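Hypothetical protein DUF871 (Enterococcus faecalis, PDB 2P0O) is of unknown function but probably acts as a 6-phospho-N-acetylmuramidase, hydrolysing a phosphorylated amino-sugar disaccharide during cell-wall recycling. Local coordinates at residues Q201-A205 against K341-I345; F243-V247 against E360-E364; I104-A108 against E127-L131; L141-Y147 against L172-F177; S252-R257 against A290-E295. All coordinates share one frame. Numbering follows the deposited sequence.

In the fold
Contacts 3 and 4 belong to the eight-stranded TIM barrel, contacts 2 and 5 to the smaller C-terminal part, and contact 1 joins the two. Contacts 1 and 4 are buried; 2, 3 and 5 only partly. Contact 4 has backbone bonds and stacked rings between neighbouring barrel strands; contact 3 packs two barrel helices by aliphatic side chains, and L131 touches L141. Contact 1 is partly filled by water and adjoins contact 2, since D342 OD2 reaches E246 N and F243 packs on both F204 and I345. Contact 5, whose centre is about 36 Å from the centre of the chain, relies on hydrogen bonds from a turn to E295 and on Y254 packed against I292.

Contact 1: residues Q201-A205 against K341-I345; sequences QNPFA and KDQTI
Residues 201-202 approach in extended form and 203-205 open helix 203-212, while K341-I345 coil with helical phi/psi, I345 N bonding to D342 O at 2.9 Å. In register, A205 lies nearest I345 (CA-CA 5.1 Å) and N202 nearest K341 (CA-CA 6.3 Å). As N-cap, N202 takes the t rotamer, and its OD1 receives weak bonds from F204 N (2.8 Å) and A205 N (3.5 Å); the asparagine side chain is short enough to reach these N-H groups, which lack backbone acceptors, and leaves ND2 to donate to Q233. P203 fits the first helical turn, where no backbone N-H is missed. Apolar contacts join A205 CB to I345 CG1 (3.8 Å) and F204 CD2 to I345 CD1 (4.1 Å), the methyl lying at the ring edge. The small A205 also lets T344 OG1 come within 3.3 Å of its CB. Water fills the remaining polar gap: water 1 joins Q201 OE1, N202 N, K341 O and T344 OG1, and water 2 links N202 O (2.8 Å) to T344 OG1 (2.8 Å). K341 pairs with D181 and D342 with R229. This is a domain interface, in which the capped start of a TIM-barrel helix meets a loop of the C-terminal domain.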
# COMPACT_ATOMS: atom_id res chain seq x y z
N GLN A 201 9.04 3.91 5.47
CA GLN A 201 8.15 3.08 6.32
C GLN A 201 7.72 1.76 5.61
O GLN A 201 7.89 1.63 4.40
CB GLN A 201 6.90 3.85 6.80
CG GLN A 201 7.16 5.10 7.68
CD GLN A 201 8.12 4.85 8.84
OE1 GLN A 201 7.91 3.96 9.67
NE2 GLN A 201 9.18 5.63 8.90
N ASN A 202 7.20 0.82 6.39
CA ASN A 202 6.69 -0.46 5.87
C ASN A 202 5.60 -0.15 4.86
O ASN A 202 4.58 0.42 5.22
CB ASN A 202 6.11 -1.30 7.04
CG ASN A 202 5.64 -2.68 6.59
OD1 ASN A 202 5.24 -2.88 5.43
ND2 ASN A 202 5.70 -3.64 7.49
N PRO A 203 5.84 -0.47 3.58
CA PRO A 203 4.84 -0.24 2.54
C PRO A 203 3.50 -0.94 2.78
O PRO A 203 2.44 -0.40 2.42
CB PRO A 203 5.51 -0.77 1.26
CG PRO A 203 6.98 -0.80 1.57
CD PRO A 203 7.10 -1.03 3.04
N PHE A 204 3.53 -2.14 3.35
CA PHE A 204 2.29 -2.87 3.64
C PHE A 204 1.43 -2.08 4.62
O PHE A 204 0.24 -1.93 4.39
CB PHE A 204 2.57 -4.30 4.16
CG PHE A 204 1.38 -4.97 4.81
CD1 PHE A 204 0.35 -5.51 4.03
CD2 PHE A 204 1.29 -5.09 6.19
CE1 PHE A 204 -0.75 -6.13 4.61
CE2 PHE A 204 0.19 -5.71 6.79
CZ PHE A 204 -0.85 -6.22 6.00
N ALA A 205 2.03 -1.62 5.72
CA ALA A 205 1.28 -0.85 6.70
C ALA A 205 0.77 0.46 6.08
O ALA A 205 -0.31 0.91 6.40
CB ALA A 205 2.15 -0.54 7.93
N LYS A 341 10.34 -2.36 12.42
CA LYS A 341 9.75 -2.23 11.09
C LYS A 341 8.26 -2.61 11.04
O LYS A 341 7.52 -2.12 10.19
CB LYS A 341 10.60 -3.02 10.07
CG LYS A 341 9.87 -3.49 8.78
CD LYS A 341 9.96 -2.48 7.60
CE LYS A 341 9.77 -3.17 6.23
NZ LYS A 341 10.10 -2.26 5.02
N ASP A 342 7.79 -3.46 11.95
CA ASP A 342 6.39 -3.85 11.90
C ASP A 342 5.49 -3.02 12.81
O ASP A 342 4.27 -3.14 12.78
CB ASP A 342 6.21 -5.36 12.16
CG ASP A 342 6.71 -6.20 11.00
OD1 ASP A 342 6.87 -5.65 9.88
OD2 ASP A 342 6.97 -7.41 11.19
N GLN A 343 6.09 -2.14 13.58
CA GLN A 343 5.29 -1.39 14.54
C GLN A 343 4.25 -0.43 13.94
O GLN A 343 3.31 -0.07 14.61
CB GLN A 343 6.21 -0.66 15.53
CG GLN A 343 6.78 -1.64 16.57
CD GLN A 343 7.70 -0.97 17.56
OE1 GLN A 343 7.53 0.19 17.87
NE2 GLN A 343 8.68 -1.70 18.06
N THR A 344 4.41 0.00 12.69
CA THR A 344 3.35 0.80 12.07
C THR A 344 2.11 -0.04 11.68
O THR A 344 1.11 0.50 11.24
CB THR A 344 3.82 1.57 10.85
OG1 THR A 344 4.43 0.65 9.93
CG2 THR A 344 4.82 2.70 11.25
N ILE A 345 2.19 -1.35 11.80
CA ILE A 345 1.02 -2.21 11.58
C ILE A 345 0.09 -2.16 12.79
O ILE A 345 -1.15 -2.27 12.66
CB ILE A 345 1.46 -3.67 11.31
CG1 ILE A 345 2.32 -3.72 10.04
CG2 ILE A 345 0.23 -4.61 11.22
CD1 ILE A 345 3.14 -5.05 9.89
O HOH W 1 7.43 0.88 9.13
O HOH W 2 4.29 2.06 7.48

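Contact 2: residues F243-V247 against E360-E364; sequences FLLEV and EGTIE
F243-V247 is an extended strand, and E360-E364 turns from the end of strand 354-359 into helix 363-370; E246 and E360 have the closest CA atoms, 5.0 Å apart. Where the two segments diverge, V247 O accepts a weak bond from E360 N (3.0 Å). G361, at phi 93°, makes the turn with a backbone angle that residues with a CB tolerate poorly. Into this turn E246 extends its side chain (chi1 m, chi2 t). Its OE2 accepts from I363 N at 3.1 Å and lies 3.0 Å from T362 N; water 3 donates to E246 OE2 (2.4 Å) and to E364 OE1 (2.9 Å), easing two like charges. E246 OE1 pairs with R229, and E246 N is served by D342. T362 OG1 bonds to T359 O. Beneath the polar group, L244 CD2 packs on I363 CG1 at 3.9 Å, the first helical residue meeting the strand. In this mixed sheet of the C-terminal domain, 242-247 beside 354-359, a strand glutamate thus accepts the first N-H of the C-terminal helix 363-370.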
# COMPACT_ATOMS: atom_id res chain seq x y z
N PHE A 243 -3.02 -9.81 10.03
CA PHE A 243 -1.83 -8.99 10.02
C PHE A 243 -0.66 -9.81 10.55
O PHE A 243 -0.70 -10.32 11.67
CB PHE A 243 -2.00 -7.73 10.90
CG PHE A 243 -3.02 -6.77 10.39
CD1 PHE A 243 -2.70 -5.88 9.33
CD2 PHE A 243 -4.30 -6.75 10.94
CE1 PHE A 243 -3.66 -4.99 8.83
CE2 PHE A 243 -5.26 -5.86 10.47
CZ PHE A 243 -4.95 -4.98 9.40
N LEU A 244 0.40 -9.90 9.76
CA LEU A 244 1.53 -10.74 10.08
C LEU A 244 2.67 -9.86 10.55
O LEU A 244 3.11 -8.97 9.81
CB LEU A 244 1.92 -11.54 8.84
CG LEU A 244 3.06 -12.57 8.92
CD1 LEU A 244 2.66 -13.72 9.86
CD2 LEU A 244 3.48 -13.10 7.55
N LEU A 245 3.16 -10.12 11.76
CA LEU A 245 4.22 -9.29 12.35
C LEU A 245 5.30 -10.15 12.97
O LEU A 245 5.01 -11.26 13.42
CB LEU A 245 3.67 -8.33 13.43
CG LEU A 245 2.45 -7.44 13.20
CD1 LEU A 245 1.17 -8.27 13.42
CD2 LEU A 245 2.42 -6.19 14.12
N GLU A 246 6.53 -9.65 12.99
CA GLU A 246 7.68 -10.33 13.61
C GLU A 246 8.01 -9.80 15.01
O GLU A 246 7.77 -8.63 15.31
CB GLU A 246 8.92 -10.23 12.72
CG GLU A 246 8.98 -11.30 11.65
CD GLU A 246 10.17 -11.15 10.69
OE1 GLU A 246 11.04 -10.25 10.87
OE2 GLU A 246 10.25 -11.97 9.74
N VAL A 247 8.57 -10.66 15.85
CA VAL A 247 8.97 -10.28 17.18
C VAL A 247 10.43 -10.59 17.35
O VAL A 247 10.95 -11.47 16.65
CB VAL A 247 8.13 -11.01 18.31
CG1 VAL A 247 6.69 -10.59 18.27
CG2 VAL A 247 8.29 -12.59 18.26
N GLU A 360 11.49 -13.36 14.34
CA GLU A 360 12.18 -12.48 13.40
C GLU A 360 12.87 -13.27 12.28
O GLU A 360 13.54 -14.27 12.53
CB GLU A 360 13.18 -11.56 14.13
CG GLU A 360 13.85 -10.53 13.20
CD GLU A 360 14.88 -9.60 13.88
OE1 GLU A 360 15.39 -9.93 14.99
OE2 GLU A 360 15.17 -8.53 13.28
N GLY A 361 12.65 -12.82 11.04
CA GLY A 361 13.28 -13.36 9.85
C GLY A 361 12.49 -14.45 9.14
O GLY A 361 12.95 -14.96 8.12
N THR A 362 11.31 -14.81 9.67
CA THR A 362 10.57 -15.99 9.17
C THR A 362 9.30 -15.64 8.37
O THR A 362 8.59 -16.53 7.89
CB THR A 362 10.24 -17.01 10.28
OG1 THR A 362 9.33 -16.45 11.22
CG2 THR A 362 11.51 -17.43 11.03
N ILE A 363 9.01 -14.36 8.22
CA ILE A 363 7.81 -13.93 7.51
C ILE A 363 7.71 -14.58 6.12
O ILE A 363 6.65 -15.08 5.74
CB ILE A 363 7.70 -12.39 7.45
CG1 ILE A 363 6.95 -11.88 8.69
CG2 ILE A 363 6.93 -11.93 6.16
CD1 ILE A 363 6.67 -10.38 8.68
N GLU A 364 8.82 -14.59 5.38
CA GLU A 364 8.84 -15.18 4.05
C GLU A 364 8.45 -16.67 4.02
O GLU A 364 7.60 -17.06 3.21
CB GLU A 364 10.18 -14.95 3.35
CG GLU A 364 10.48 -13.46 3.12
CD GLU A 364 11.42 -12.82 4.17
OE1 GLU A 364 11.20 -13.04 5.40
OE2 GLU A 364 12.37 -12.11 3.73
O HOH W 3 11.48 -11.32 7.74

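Contact 3: residues I104-A108 against E127-L131; sequences IEQMA and EVAEL
Two helical segments, I104-A108 and E127-L131, cross at -47° with their axes 9.6 Å apart. They converge toward their C-terminal ends, where the CA atoms of A108 and L131 are 5.5 Å apart. The main bump on one side is L131 (chi1 m, chi2 t). It enters a hollow walled by I104, M107 and A108: its CG lies 3.6 Å from I104 CG2, and its CD2 is 4.1 Å from both A108 CB and M107 CE. Alanine suits the tight end because its small methyl leaves space for the leucine, and M107, a selenomethionine here, bends its flexible tip round to close the wall. The reciprocal bump is I104 (chi1 m, chi2 m), which lies over E127, E130 and L131, with its CD1 3.8 Å from E127 CB and its CB 3.5 Å from E130 OE1. At the solvent margin E130, fully extended along chi1 and chi2, reaches water 4, which donates to E130 OE2 (2.6 Å) and accepts from E105 N (3.2 Å). Beneath the helices M107 rests on barrel strand 115-119. With shape-matched aliphatic groups inside and glutamates at the rim, these consecutive barrel helices cohere by van der Waals packing and exclusion of water.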
# COMPACT_ATOMS: atom_id res chain seq x y z
N ILE A 104 -8.93 19.93 -21.91
CA ILE A 104 -9.97 19.41 -21.03
C ILE A 104 -11.08 18.78 -21.88
O ILE A 104 -11.63 17.72 -21.52
CB ILE A 104 -10.53 20.53 -20.12
CG1 ILE A 104 -9.48 21.00 -19.10
CG2 ILE A 104 -11.80 20.10 -19.42
CD1 ILE A 104 -9.14 20.00 -18.01
N GLU A 105 -11.37 19.42 -23.00
CA GLU A 105 -12.38 18.96 -23.95
C GLU A 105 -12.05 17.60 -24.58
O GLU A 105 -12.92 16.74 -24.70
CB GLU A 105 -12.60 20.01 -25.03
CG GLU A 105 -13.70 19.66 -26.01
CD GLU A 105 -13.65 20.49 -27.27
OE1 GLU A 105 -12.97 21.55 -27.29
OE2 GLU A 105 -14.32 20.10 -28.26
N GLN A 106 -10.80 17.43 -25.01
CA GLN A 106 -10.34 16.15 -25.54
C GLN A 106 -10.49 15.08 -24.47
O GLN A 106 -10.95 13.96 -24.74
CB GLN A 106 -8.89 16.25 -25.97
CG GLN A 106 -8.70 16.95 -27.31
CD GLN A 106 -7.26 17.27 -27.55
OE1 GLN A 106 -6.64 17.99 -26.77
NE2 GLN A 106 -6.70 16.73 -28.62
N MSE A 107 -10.11 15.46 -23.26
CA MSE A 107 -10.15 14.58 -22.11
C MSE A 107 -11.54 14.12 -21.75
O MSE A 107 -11.73 12.96 -21.41
CB MSE A 107 -9.49 15.27 -20.92
CG MSE A 107 -7.99 15.08 -20.91
SE MSE A 107 -7.09 16.00 -19.42
CE MSE A 107 -8.54 16.06 -18.11
N ALA A 108 -12.51 15.03 -21.82
CA ALA A 108 -13.91 14.71 -21.57
C ALA A 108 -14.40 13.67 -22.57
O ALA A 108 -14.92 12.62 -22.18
CB ALA A 108 -14.76 15.96 -21.62
N GLU A 127 -11.53 23.62 -14.17
CA GLU A 127 -11.27 22.50 -15.07
C GLU A 127 -12.30 21.38 -14.86
O GLU A 127 -12.78 20.80 -15.83
CB GLU A 127 -9.84 21.98 -14.85
CG GLU A 127 -8.76 22.99 -15.21
CD GLU A 127 -7.36 22.59 -14.76
OE1 GLU A 127 -7.16 22.05 -13.64
OE2 GLU A 127 -6.42 22.84 -15.54
N VAL A 128 -12.63 21.12 -13.60
CA VAL A 128 -13.66 20.15 -13.24
C VAL A 128 -15.03 20.60 -13.76
O VAL A 128 -15.81 19.78 -14.22
CB VAL A 128 -13.73 19.90 -11.70
CG1 VAL A 128 -14.75 18.83 -11.36
CG2 VAL A 128 -12.39 19.48 -11.17
N ALA A 129 -15.29 21.90 -13.71
CA ALA A 129 -16.51 22.47 -14.24
C ALA A 129 -16.54 22.39 -15.78
O ALA A 129 -17.62 22.34 -16.40
CB ALA A 129 -16.68 23.91 -13.75
N GLU A 130 -15.36 22.39 -16.40
CA GLU A 130 -15.27 22.34 -17.86
C GLU A 130 -15.52 20.92 -18.37
O GLU A 130 -16.19 20.72 -19.40
CB GLU A 130 -13.92 22.87 -18.34
CG GLU A 130 -13.80 23.04 -19.84
CD GLU A 130 -12.44 23.57 -20.29
OE1 GLU A 130 -11.56 23.78 -19.42
OE2 GLU A 130 -12.27 23.78 -21.51
N LEU A 131 -15.00 19.95 -17.63
CA LEU A 131 -15.25 18.53 -17.86
C LEU A 131 -16.74 18.18 -17.74
O LEU A 131 -17.24 17.37 -18.52
CB LEU A 131 -14.46 17.68 -16.87
CG LEU A 131 -12.95 17.58 -17.07
CD1 LEU A 131 -12.28 17.18 -15.74
CD2 LEU A 131 -12.61 16.61 -18.19
O HOH W 4 -10.87 22.54 -23.25

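Contact 4: residues L141-Y147 against L172-F177; sequences LEAWHNY and LQVFTF
Strands 141-144 and 173-177 run parallel (36° apart in direction, 4.7 Å at closest approach), pairing E142 with Q173, A143 with V174 and W144 with F175. Hydrogen bonds link A143 N to Q173 O (2.7 Å), F175 N to A143 O (2.9 Å), H145 N to F175 O (2.9 Å) and, weakly, Q173 N to L141 O (3.3 Å). Inside the barrel, the bridged W144 and F175 share a face, chi1 m and similar chi2 (70° and 65°), so W144 stacks offset on F175 (six-membered ring to phenyl centroid 4.5 Å, planes at 28°). E142 OE1 receives W144 NE1 (3.3 Å) and lies over the F175 face. Beyond strand 141-144, Y147 (chi1 p) presents its edge to the face of F177 (chi1 m), centroids 5.0 Å apart. V174 and H145 are on the helix-facing side, H145 bonding to N164 of helix 157-169, which completes the beta-alpha-beta unit. Backbone bonds thus fix the register, W144 and F175 line the barrel with the indole N-H satisfied by the buried E142 carboxylate, and F177 with Y147 continues the aromatic cluster past the strand end.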
# COMPACT_ATOMS: atom_id res chain seq x y z
N LEU A 141 -12.95 9.16 -14.31
CA LEU A 141 -11.96 10.17 -14.03
C LEU A 141 -11.23 9.79 -12.75
O LEU A 141 -11.87 9.55 -11.73
CB LEU A 141 -12.61 11.54 -13.88
CG LEU A 141 -13.23 12.15 -15.15
CD1 LEU A 141 -13.90 13.50 -14.87
CD2 LEU A 141 -12.21 12.24 -16.31
N GLU A 142 -9.90 9.71 -12.82
CA GLU A 142 -9.10 9.28 -11.68
C GLU A 142 -8.15 10.39 -11.31
O GLU A 142 -7.30 10.78 -12.12
CB GLU A 142 -8.32 8.00 -12.02
CG GLU A 142 -9.23 6.88 -12.48
CD GLU A 142 -8.55 5.57 -12.81
OE1 GLU A 142 -7.29 5.48 -12.83
OE2 GLU A 142 -9.29 4.58 -13.03
N ALA A 143 -8.30 10.94 -10.11
CA ALA A 143 -7.40 11.99 -9.68
C ALA A 143 -6.24 11.30 -8.99
O ALA A 143 -6.43 10.68 -7.94
CB ALA A 143 -8.11 12.96 -8.74
N TRP A 144 -5.06 11.36 -9.62
CA TRP A 144 -3.83 10.74 -9.08
C TRP A 144 -2.94 11.74 -8.39
O TRP A 144 -2.58 12.79 -8.95
CB TRP A 144 -2.99 10.09 -10.19
CG TRP A 144 -3.55 8.86 -10.75
CD1 TRP A 144 -4.66 8.76 -11.55
CD2 TRP A 144 -3.04 7.53 -10.59
NE1 TRP A 144 -4.87 7.45 -11.88
CE2 TRP A 144 -3.90 6.67 -11.31
CE3 TRP A 144 -1.96 6.98 -9.88
CZ2 TRP A 144 -3.70 5.29 -11.38
CZ3 TRP A 144 -1.76 5.59 -9.94
CH2 TRP A 144 -2.63 4.77 -10.68
N HIS A 145 -2.57 11.41 -7.16
CA HIS A 145 -1.54 12.18 -6.48
C HIS A 145 -0.20 11.87 -7.09
O HIS A 145 -0.03 10.88 -7.80
CB HIS A 145 -1.52 11.81 -5.01
CG HIS A 145 -2.64 12.41 -4.24
ND1 HIS A 145 -2.60 13.71 -3.77
CD2 HIS A 145 -3.83 11.90 -3.85
CE1 HIS A 145 -3.73 13.97 -3.14
NE2 HIS A 145 -4.49 12.89 -3.17
N ASN A 146 0.75 12.74 -6.83
CA ASN A 146 2.09 12.54 -7.25
C ASN A 146 2.87 11.74 -6.24
O ASN A 146 2.35 11.46 -5.15
CB ASN A 146 2.74 13.91 -7.39
CG ASN A 146 2.12 14.72 -8.51
OD1 ASN A 146 1.69 14.18 -9.53
ND2 ASN A 146 2.13 16.05 -8.36
N TYR A 147 4.10 11.37 -6.60
CA TYR A 147 5.07 10.85 -5.61
C TYR A 147 6.29 11.74 -5.51
O TYR A 147 6.48 12.64 -6.33
CB TYR A 147 5.47 9.39 -5.87
CG TYR A 147 5.92 9.12 -7.28
CD1 TYR A 147 7.14 9.60 -7.74
CD2 TYR A 147 5.14 8.36 -8.15
CE1 TYR A 147 7.59 9.35 -9.05
CE2 TYR A 147 5.57 8.11 -9.46
CZ TYR A 147 6.80 8.60 -9.89
OH TYR A 147 7.25 8.35 -11.16
N LEU A 172 -14.99 12.49 -8.10
CA LEU A 172 -13.78 11.84 -8.65
C LEU A 172 -13.27 10.66 -7.83
O LEU A 172 -13.60 10.53 -6.65
CB LEU A 172 -12.68 12.89 -8.82
CG LEU A 172 -13.12 14.17 -9.54
CD1 LEU A 172 -12.08 15.27 -9.37
CD2 LEU A 172 -13.36 13.90 -11.01
N GLN A 173 -12.47 9.79 -8.45
CA GLN A 173 -11.77 8.74 -7.76
C GLN A 173 -10.40 9.29 -7.30
O GLN A 173 -9.79 10.10 -7.99
CB GLN A 173 -11.54 7.54 -8.67
CG GLN A 173 -12.75 6.59 -8.85
CD GLN A 173 -12.53 5.62 -10.01
OE1 GLN A 173 -12.69 6.00 -11.18
NE2 GLN A 173 -12.14 4.38 -9.71
N VAL A 174 -9.93 8.83 -6.14
CA VAL A 174 -8.67 9.28 -5.55
C VAL A 174 -7.69 8.13 -5.53
O VAL A 174 -7.98 7.08 -4.95
CB VAL A 174 -8.88 9.80 -4.11
CG1 VAL A 174 -7.50 10.10 -3.43
CG2 VAL A 174 -9.75 11.02 -4.13
N PHE A 175 -6.54 8.34 -6.18
CA PHE A 175 -5.46 7.37 -6.27
C PHE A 175 -4.20 8.00 -5.63
O PHE A 175 -3.89 9.19 -5.83
CB PHE A 175 -5.14 7.07 -7.75
CG PHE A 175 -6.09 6.10 -8.42
CD1 PHE A 175 -7.42 6.43 -8.61
CD2 PHE A 175 -5.63 4.88 -8.91
CE1 PHE A 175 -8.28 5.52 -9.25
CE2 PHE A 175 -6.48 3.98 -9.57
CZ PHE A 175 -7.81 4.29 -9.72
N THR A 176 -3.45 7.17 -4.92
CA THR A 176 -2.30 7.63 -4.17
C THR A 176 -1.19 6.57 -4.24
O THR A 176 -1.46 5.39 -4.53
CB THR A 176 -2.70 7.88 -2.70
OG1 THR A 176 -1.58 8.44 -2.00
CG2 THR A 176 -3.10 6.59 -2.00
N PHE A 177 0.04 6.98 -3.96
CA PHE A 177 1.15 6.06 -3.94
C PHE A 177 1.65 5.76 -2.52
O PHE A 177 1.47 6.57 -1.60
CB PHE A 177 2.35 6.62 -4.75
CG PHE A 177 2.09 6.73 -6.22
CD1 PHE A 177 2.26 5.62 -7.06
CD2 PHE A 177 1.67 7.93 -6.77
CE1 PHE A 177 2.03 5.71 -8.44
CE2 PHE A 177 1.46 8.06 -8.16
CZ PHE A 177 1.62 6.93 -8.99

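Contact 5: residues S252-R257 against A290-E295; sequences SRYLKR and ATIESE
S252 opens a type I turn reaching to L255, whose N gives a weak bond to S252 O (3.5 Å). With chi1 t its hydroxyl serves twice: S252 OG accepts from Y254 N (2.9 Å), an ST turn, and donates to E295 OE1 (2.9 Å), a pairing suited to a short side chain that can do both. R253 offers its backbone, R253 N bonding to E295 OE2 at 3.1 Å, so that one extended glutamate (chi1 and chi2 t) grips the turn with both oxygens; the R253 guanidinium adds only a long salt bridge, R253 NH2 to E295 OE2 at 3.9 Å. Y254, at the N-cap position of helix 255-258, carries the main contact. From chi1 m its ring reaches the loop, with I292 CG2 over the face 4.1 Å from the ring centroid, a CH-pi contact, and its OH accepts from E293 N (3.0 Å). One helical turn on, R257 lays the flat face of its guanidinium over I292 CD1, while R257 NH1 makes a weak bond to A290 O (3.4 Å). The irregular 290-295 loop runs beside the start of helix 255-258, and Y254 and I292 both rest on I307 of strand 304-308 and N333 of strand 332-337.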
# COMPACT_ATOMS: atom_id res chain seq x y z
N SER A 252 12.37 -16.26 26.81
CA SER A 252 11.21 -16.46 27.67
C SER A 252 10.62 -17.88 27.58
O SER A 252 10.53 -18.45 26.48
CB SER A 252 10.14 -15.43 27.30
OG SER A 252 9.00 -15.67 28.06
N ARG A 253 10.22 -18.42 28.72
CA ARG A 253 9.42 -19.66 28.78
C ARG A 253 8.03 -19.47 28.15
O ARG A 253 7.35 -20.45 27.85
CB ARG A 253 9.26 -20.13 30.23
CG ARG A 253 8.05 -21.08 30.49
CD ARG A 253 7.93 -21.63 31.93
NE ARG A 253 9.22 -22.14 32.40
CZ ARG A 253 10.07 -21.43 33.14
NH1 ARG A 253 11.23 -21.96 33.51
NH2 ARG A 253 9.74 -20.18 33.52
N TYR A 254 7.61 -18.23 27.95
CA TYR A 254 6.27 -17.97 27.46
C TYR A 254 6.23 -17.55 26.01
O TYR A 254 5.18 -17.13 25.50
CB TYR A 254 5.55 -16.96 28.37
CG TYR A 254 5.59 -17.45 29.78
CD1 TYR A 254 4.94 -18.64 30.13
CD2 TYR A 254 6.36 -16.80 30.74
CE1 TYR A 254 5.01 -19.15 31.44
CE2 TYR A 254 6.43 -17.30 32.05
CZ TYR A 254 5.76 -18.47 32.39
OH TYR A 254 5.82 -18.96 33.66
N LEU A 255 7.37 -17.67 25.33
CA LEU A 255 7.45 -17.26 23.94
C LEU A 255 6.48 -18.04 23.04
O LEU A 255 5.78 -17.44 22.22
CB LEU A 255 8.89 -17.33 23.40
CG LEU A 255 9.13 -16.85 21.95
CD1 LEU A 255 8.75 -15.40 21.70
CD2 LEU A 255 10.58 -17.10 21.48
N LYS A 256 6.42 -19.35 23.23
CA LYS A 256 5.57 -20.23 22.41
C LYS A 256 4.09 -19.98 22.61
O LYS A 256 3.30 -20.21 21.70
CB LYS A 256 5.88 -21.70 22.67
CG LYS A 256 7.34 -22.01 22.41
CD LYS A 256 7.60 -23.38 21.78
CE LYS A 256 8.91 -23.31 20.97
NZ LYS A 256 8.99 -21.97 20.24
N ARG A 257 3.71 -19.55 23.81
CA ARG A 257 2.34 -19.18 24.08
C ARG A 257 1.96 -17.99 23.27
O ARG A 257 0.80 -17.85 22.89
CB ARG A 257 2.14 -18.81 25.55
CG ARG A 257 1.61 -19.90 26.39
CD ARG A 257 1.07 -19.35 27.68
NE ARG A 257 0.81 -20.45 28.60
CZ ARG A 257 -0.23 -20.52 29.43
NH1 ARG A 257 -0.36 -21.59 30.22
NH2 ARG A 257 -1.14 -19.54 29.46
N ALA A 290 0.16 -23.83 32.29
CA ALA A 290 -0.89 -23.69 33.30
C ALA A 290 -0.70 -22.37 34.06
O ALA A 290 -1.02 -21.30 33.51
CB ALA A 290 -0.89 -24.90 34.24
N THR A 291 -0.19 -22.44 35.29
CA THR A 291 0.24 -21.27 36.06
C THR A 291 1.31 -20.47 35.29
O THR A 291 2.29 -21.03 34.82
CB THR A 291 0.84 -21.68 37.42
OG1 THR A 291 -0.09 -22.53 38.10
CG2 THR A 291 1.13 -20.47 38.29
N ILE A 292 1.10 -19.15 35.16
CA ILE A 292 2.12 -18.25 34.62
C ILE A 292 2.89 -17.66 35.79
O ILE A 292 2.38 -16.84 36.53
CB ILE A 292 1.51 -17.10 33.74
CG1 ILE A 292 0.55 -17.65 32.66
CG2 ILE A 292 2.63 -16.20 33.13
CD1 ILE A 292 1.21 -18.66 31.67
N GLU A 293 4.12 -18.12 35.98
CA GLU A 293 4.96 -17.62 37.05
C GLU A 293 5.52 -16.25 36.71
O GLU A 293 5.67 -15.91 35.54
CB GLU A 293 6.12 -18.59 37.29
CG GLU A 293 5.70 -20.06 37.23
CD GLU A 293 5.26 -20.63 38.58
OE1 GLU A 293 4.40 -20.02 39.25
OE2 GLU A 293 5.77 -21.70 38.97
N SER A 294 5.82 -15.48 37.73
CA SER A 294 6.60 -14.25 37.57
C SER A 294 7.94 -14.52 36.86
O SER A 294 8.71 -15.39 37.28
CB SER A 294 6.88 -13.67 38.96
OG SER A 294 7.42 -12.37 38.85
N GLU A 295 8.24 -13.78 35.79
CA GLU A 295 9.51 -14.00 35.06
C GLU A 295 10.31 -12.69 35.00
O GLU A 295 10.92 -12.30 36.01
CB GLU A 295 9.26 -14.64 33.70
CG GLU A 295 10.48 -15.19 33.02
CD GLU A 295 10.20 -15.76 31.64
OE1 GLU A 295 9.67 -15.02 30.77
OE2 GLU A 295 10.54 -16.95 31.40